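Local coordinates for PA1221 (Pseudomonas aeruginosa, PDB 4DG8), which binds adenosine monophosphate through an AMP-binding domain of the ANL family and also carries a phosphopantetheine attachment site, at residues Q280-G285 against H304-Y309; A360-A365 against A397-D402. All coordinates share one frame; numbering follows the deposited sequence.

Interaction 1: Q280-G285 against H304-Y309. With AMP (adenosine monophosphate), chain B.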
# COMPACT_ATOMS: atom_id res chain seq x y z
N GLN A 280 8.21 8.95 -15.25
CA GLN A 280 7.61 9.45 -14.01
C GLN A 280 7.91 8.48 -12.86
O GLN A 280 7.73 7.25 -12.98
CB GLN A 280 6.10 9.71 -14.18
CG GLN A 280 5.31 8.50 -14.65
CD GLN A 280 3.94 8.80 -15.28
OE1 GLN A 280 3.53 9.96 -15.45
NE2 GLN A 280 3.22 7.73 -15.63
N LEU A 281 8.40 9.05 -11.77
CA LEU A 281 8.75 8.33 -10.56
C LEU A 281 7.96 8.95 -9.40
O LEU A 281 8.05 10.15 -9.14
CB LEU A 281 10.26 8.45 -10.31
CG LEU A 281 10.84 7.80 -9.05
CD1 LEU A 281 10.33 6.36 -8.87
CD2 LEU A 281 12.36 7.83 -9.09
N LEU A 282 7.16 8.12 -8.75
CA LEU A 282 6.42 8.54 -7.56
C LEU A 282 7.05 7.88 -6.36
O LEU A 282 7.45 6.72 -6.40
CB LEU A 282 4.93 8.16 -7.67
CG LEU A 282 4.27 8.65 -8.96
CD1 LEU A 282 4.36 7.57 -10.03
CD2 LEU A 282 2.83 9.00 -8.71
N THR A 283 7.20 8.66 -5.30
CA THR A 283 7.81 8.19 -4.07
C THR A 283 7.04 8.79 -2.89
O THR A 283 6.16 9.63 -3.08
CB THR A 283 9.30 8.58 -3.99
OG1 THR A 283 9.86 8.01 -2.80
CG2 THR A 283 9.47 10.10 -3.95
N GLY A 284 7.31 8.30 -1.68
CA GLY A 284 6.53 8.71 -0.53
C GLY A 284 6.44 7.61 0.51
O GLY A 284 7.35 6.77 0.61
N GLY A 285 5.37 7.62 1.30
CA GLY A 285 5.20 6.60 2.32
C GLY A 285 5.86 7.00 3.63
O GLY A 285 5.46 6.55 4.69
N HIS A 304 10.10 13.44 -14.09
CA HIS A 304 8.98 13.96 -13.31
C HIS A 304 8.87 13.11 -12.04
O HIS A 304 8.55 11.92 -12.09
CB HIS A 304 7.68 13.97 -14.13
CG HIS A 304 7.66 15.04 -15.18
ND1 HIS A 304 8.10 14.82 -16.47
CD2 HIS A 304 7.26 16.33 -15.13
CE1 HIS A 304 7.97 15.94 -17.17
NE2 HIS A 304 7.46 16.87 -16.38
N LEU A 305 9.18 13.75 -10.92
CA LEU A 305 9.12 13.14 -9.61
C LEU A 305 7.89 13.63 -8.83
O LEU A 305 7.61 14.83 -8.77
CB LEU A 305 10.39 13.49 -8.85
CG LEU A 305 10.63 12.78 -7.51
CD1 LEU A 305 10.61 11.29 -7.70
CD2 LEU A 305 11.96 13.24 -6.92
N VAL A 306 7.15 12.70 -8.24
CA VAL A 306 5.94 13.04 -7.49
C VAL A 306 6.03 12.56 -6.04
O VAL A 306 6.33 11.39 -5.78
CB VAL A 306 4.72 12.38 -8.13
CG1 VAL A 306 3.43 12.80 -7.40
CG2 VAL A 306 4.66 12.73 -9.61
N ASN A 307 5.76 13.46 -5.09
CA ASN A 307 5.67 13.06 -3.69
C ASN A 307 4.20 12.69 -3.47
O ASN A 307 3.33 13.55 -3.53
CB ASN A 307 6.09 14.23 -2.78
CG ASN A 307 6.10 13.85 -1.29
OD1 ASN A 307 5.89 12.70 -0.92
ND2 ASN A 307 6.38 14.85 -0.43
N GLY A 308 3.91 11.40 -3.33
CA GLY A 308 2.56 10.97 -2.97
C GLY A 308 2.39 10.75 -1.48
O GLY A 308 3.19 10.05 -0.85
N TYR A 309 1.26 11.21 -0.95
CA TYR A 309 0.96 11.06 0.47
C TYR A 309 -0.46 10.53 0.60
O TYR A 309 -1.35 10.99 -0.12
CB TYR A 309 1.04 12.40 1.21
CG TYR A 309 0.08 12.43 2.39
CD1 TYR A 309 0.45 11.88 3.61
CD2 TYR A 309 -1.22 12.94 2.26
CE1 TYR A 309 -0.42 11.87 4.68
CE2 TYR A 309 -2.10 12.93 3.33
CZ TYR A 309 -1.68 12.38 4.55
OH TYR A 309 -2.53 12.33 5.64
P AMP B . -0.13 3.49 4.57
O1P AMP B . 0.48 2.16 4.95
O2P AMP B . -0.08 3.93 3.11
O3P AMP B . -1.57 3.46 5.06
O5' AMP B . 0.48 4.63 5.49
C5' AMP B . -0.09 5.92 5.51
C4' AMP B . 0.68 6.86 6.39
O4' AMP B . 2.06 6.93 5.96
C3' AMP B . 0.21 8.31 6.39
O3' AMP B . -0.92 8.52 7.22
C2' AMP B . 1.46 9.06 6.83
O2' AMP B . 1.63 8.96 8.24
C1' AMP B . 2.56 8.24 6.15
N9 AMP B . 2.94 8.80 4.83
C8 AMP B . 2.53 8.30 3.64
N7 AMP B . 3.03 9.01 2.60
C5 AMP B . 3.77 10.01 3.10
C6 AMP B . 4.57 11.13 2.55
N6 AMP B . 4.67 11.33 1.22
N1 AMP B . 5.21 11.95 3.42
C2 AMP B . 5.11 11.75 4.75
N3 AMP B . 4.40 10.75 5.32
C4 AMP B . 3.71 9.86 4.57

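Interaction 2: A360-A365 against A397-D402. With AMP (adenosine monophosphate), chain B.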
# COMPACT_ATOMS: atom_id res chain seq x y z
N ALA A 360 -0.47 24.81 12.04
CA ALA A 360 -0.56 23.35 12.01
C ALA A 360 -1.95 22.82 12.37
O ALA A 360 -2.62 23.34 13.26
CB ALA A 360 0.49 22.72 12.93
N GLY A 361 -2.36 21.76 11.67
CA GLY A 361 -3.64 21.13 11.92
C GLY A 361 -3.60 19.67 11.51
O GLY A 361 -2.55 19.15 11.10
N GLU A 362 -4.74 18.99 11.64
CA GLU A 362 -4.85 17.61 11.21
C GLU A 362 -5.49 17.52 9.82
O GLU A 362 -6.47 18.22 9.52
CB GLU A 362 -5.65 16.80 12.22
CG GLU A 362 -5.95 15.39 11.76
CD GLU A 362 -6.88 14.64 12.70
OE1 GLU A 362 -7.49 15.28 13.59
OE2 GLU A 362 -6.99 13.41 12.55
N ILE A 363 -4.90 16.68 8.97
CA ILE A 363 -5.42 16.43 7.64
C ILE A 363 -6.69 15.59 7.71
O ILE A 363 -6.74 14.56 8.39
CB ILE A 363 -4.40 15.70 6.75
CG1 ILE A 363 -3.15 16.56 6.54
CG2 ILE A 363 -5.00 15.36 5.39
CD1 ILE A 363 -2.05 15.80 5.77
N VAL A 364 -7.73 16.05 7.03
CA VAL A 364 -9.00 15.34 6.93
C VAL A 364 -9.35 15.15 5.46
O VAL A 364 -9.29 16.11 4.69
CB VAL A 364 -10.13 16.14 7.60
CG1 VAL A 364 -11.46 15.42 7.42
CG2 VAL A 364 -9.81 16.38 9.08
N ALA A 365 -9.70 13.93 5.08
CA ALA A 365 -9.90 13.60 3.68
C ALA A 365 -11.36 13.30 3.40
O ALA A 365 -12.05 12.68 4.22
CB ALA A 365 -9.04 12.40 3.29
N ALA A 397 -16.06 11.80 5.90
CA ALA A 397 -14.67 12.21 6.02
C ALA A 397 -13.85 11.25 6.89
O ALA A 397 -14.36 10.64 7.83
CB ALA A 397 -14.60 13.63 6.60
N TYR A 398 -12.57 11.13 6.56
CA TYR A 398 -11.62 10.36 7.33
C TYR A 398 -10.56 11.28 7.93
O TYR A 398 -9.84 11.97 7.20
CB TYR A 398 -10.95 9.28 6.46
CG TYR A 398 -9.90 8.49 7.21
CD1 TYR A 398 -10.26 7.53 8.15
CD2 TYR A 398 -8.54 8.73 7.00
CE1 TYR A 398 -9.28 6.82 8.87
CE2 TYR A 398 -7.57 8.02 7.70
CZ TYR A 398 -7.95 7.06 8.63
OH TYR A 398 -6.99 6.34 9.33
N ARG A 399 -10.50 11.30 9.26
CA ARG A 399 -9.43 11.99 9.99
C ARG A 399 -8.18 11.12 10.02
O ARG A 399 -8.19 10.02 10.58
CB ARG A 399 -9.88 12.28 11.42
CG ARG A 399 -11.13 13.14 11.51
CD ARG A 399 -11.65 13.22 12.93
NE ARG A 399 -10.72 13.88 13.84
CZ ARG A 399 -11.05 14.34 15.05
NH1 ARG A 399 -12.29 14.20 15.49
NH2 ARG A 399 -10.13 14.93 15.81
N THR A 400 -7.09 11.61 9.43
CA THR A 400 -5.92 10.79 9.17
C THR A 400 -5.01 10.55 10.38
O THR A 400 -4.25 9.57 10.41
CB THR A 400 -5.05 11.42 8.07
OG1 THR A 400 -4.69 12.73 8.48
CG2 THR A 400 -5.78 11.48 6.72
N GLY A 401 -5.06 11.47 11.34
CA GLY A 401 -4.06 11.51 12.40
C GLY A 401 -2.73 12.10 11.92
O GLY A 401 -1.74 12.11 12.65
N ASP A 402 -2.70 12.58 10.69
CA ASP A 402 -1.51 13.26 10.18
C ASP A 402 -1.59 14.78 10.40
O ASP A 402 -2.63 15.40 10.18
CB ASP A 402 -1.27 12.94 8.70
CG ASP A 402 -0.89 11.49 8.47
OD1 ASP A 402 -0.06 10.95 9.24
OD2 ASP A 402 -1.42 10.89 7.52
P AMP B . -0.13 3.49 4.57
O1P AMP B . 0.48 2.16 4.95
O2P AMP B . -0.08 3.93 3.11
O3P AMP B . -1.57 3.46 5.06
O5' AMP B . 0.48 4.63 5.49
C5' AMP B . -0.09 5.92 5.51
C4' AMP B . 0.68 6.86 6.39
O4' AMP B . 2.06 6.93 5.96
C3' AMP B . 0.21 8.31 6.39
O3' AMP B . -0.92 8.52 7.22
C2' AMP B . 1.46 9.06 6.83
O2' AMP B . 1.63 8.96 8.24
C1' AMP B . 2.56 8.24 6.15
N9 AMP B . 2.94 8.80 4.83
C8 AMP B . 2.53 8.30 3.64
N7 AMP B . 3.03 9.01 2.60
C5 AMP B . 3.77 10.01 3.10
C6 AMP B . 4.57 11.13 2.55
N6 AMP B . 4.67 11.33 1.22
N1 AMP B . 5.21 11.95 3.42
C2 AMP B . 5.11 11.75 4.75
N3 AMP B . 4.40 10.75 5.32
C4 AMP B . 3.71 9.86 4.57

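Interaction 1: Q280-G285 against H304-Y309
The amide N of Leu281 reaches His304 O at 2.9 Å, and Leu281 O in turn accepts from Val306 N at 2.8 Å. Thr283 repeats the pattern, its N bonded to Val306 O and its O to Gly308 N. Leu281 and Thr283 thus spend both backbone polar groups on strand 304-309, while Gln280, Leu282 and Gly284, alternating with them, turn to the other neighbour, the strand 256-260 side. The two segments are the parallel strands of a beta-alpha-beta unit whose crossover runs through helix 290-299. On the face of Leu281 and Leu305 the two side chains lie side by side, Leu305 CD1 3.7 Å from Leu281 CG; on the other face Leu282 CG packs on Val306 CB at 3.8 Å. Polar ends find partners beyond the pair. Thr283 OG1, anti to its own N (chi1 -176°), bonds with Leu259 O, leaving methyl CG2 on the side of Leu305 CD1. Gln280 OE1 is held by Phe201 N and its NE2 by Ser256 OG. At the C-terminal ends the adenine amino group of AMP is gripped twice: N6 donates to Asn307 OD1 at 2.8 Å, somewhat bent, and to Gly308 O at 2.8 Å, straighter. Asn307 ND2 goes to Pro334 O, which fixes the rotation of the amide; the Tyr309 ring turns an edge to the adenine, with AMP C4 in its plane.

Interaction 2: A360-A365 against A397-D402
Ile363 O is gripped twice by one residue, Thr400: the hydroxyl OG1 donates to it from 2.7 Å and the amide N of Thr400 from 3.1 Å. The N-H comes in nearly head-on to the carbonyl, the hydroxyl from a tilted direction. The same OG1, placed between its backbone N and carbonyl carbon (chi1 57°), also accepts from Asp402 N at 3.0 Å, an ST turn. The antiparallel pairing is interrupted here: Ile363 takes Thr400 N on its O but gives its N to Asp402 O, two residues further on, and the ST turn occupies the step. Beyond it, regular pairing resumes: Ala365 and Tyr398 form a hydrogen-bonded pair, and Val364 and Arg399 a non-hydrogen-bonded one, with Val364 CG1 3.7 Å from Ala397 CB. Gly401, with positive phi in the turn, gives its N-H to Glu362 OE2 at 3.0 Å, on the anti side and 19° out of the carboxylate plane. Extended across the strand, Glu362 also turns OE1 to the edge of the Arg399 guanidinium in a weak salt bridge, OE1 to NH2 3.5 Å, the two planes 56° apart. At the end of the turn, Asp402 offers its carboxylate to the ribose of AMP: OD1 accepts from AMP O2' at 2.8 Å, while OD2 lies very close to O3'. A salt bridge from Arg417 NH1 further holds OD1. Strand 342-347 lines the other edge of segment 360-365, with backbone hydrogen bonds between Glu362 and Leu347 and between Val364 and Leu345. Tyr398 meets the ring of Phe385, in the neighbouring strand 385-390, at an inclined angle, and Asp402 rests on Phe414 of strand 412-416.

The centres of the two contacts lie about 20 Å apart, yet they meet at the AMP site through the last residue of each second segment, Tyr309 and Asp402. Tyr309 OH of interaction 1 stands 2.6 Å from Asp402 OD2 of interaction 2, probably hydrogen-bonded, which would help position the carboxylate against the ribose. The same hydroxyl oxygen packs 3.5 Å from Ile363 CD1 and 3.5 Å from Thr400 CG2, at the turn of interaction 2. The parallel pair 280-285/304-309 therefore reads the adenine, the antiparallel pair 360-365/397-402 the ribose hydroxyls, and Tyr309 bridges them. Thr312 and Lys423 add further hydrogen bonds to the nucleotide.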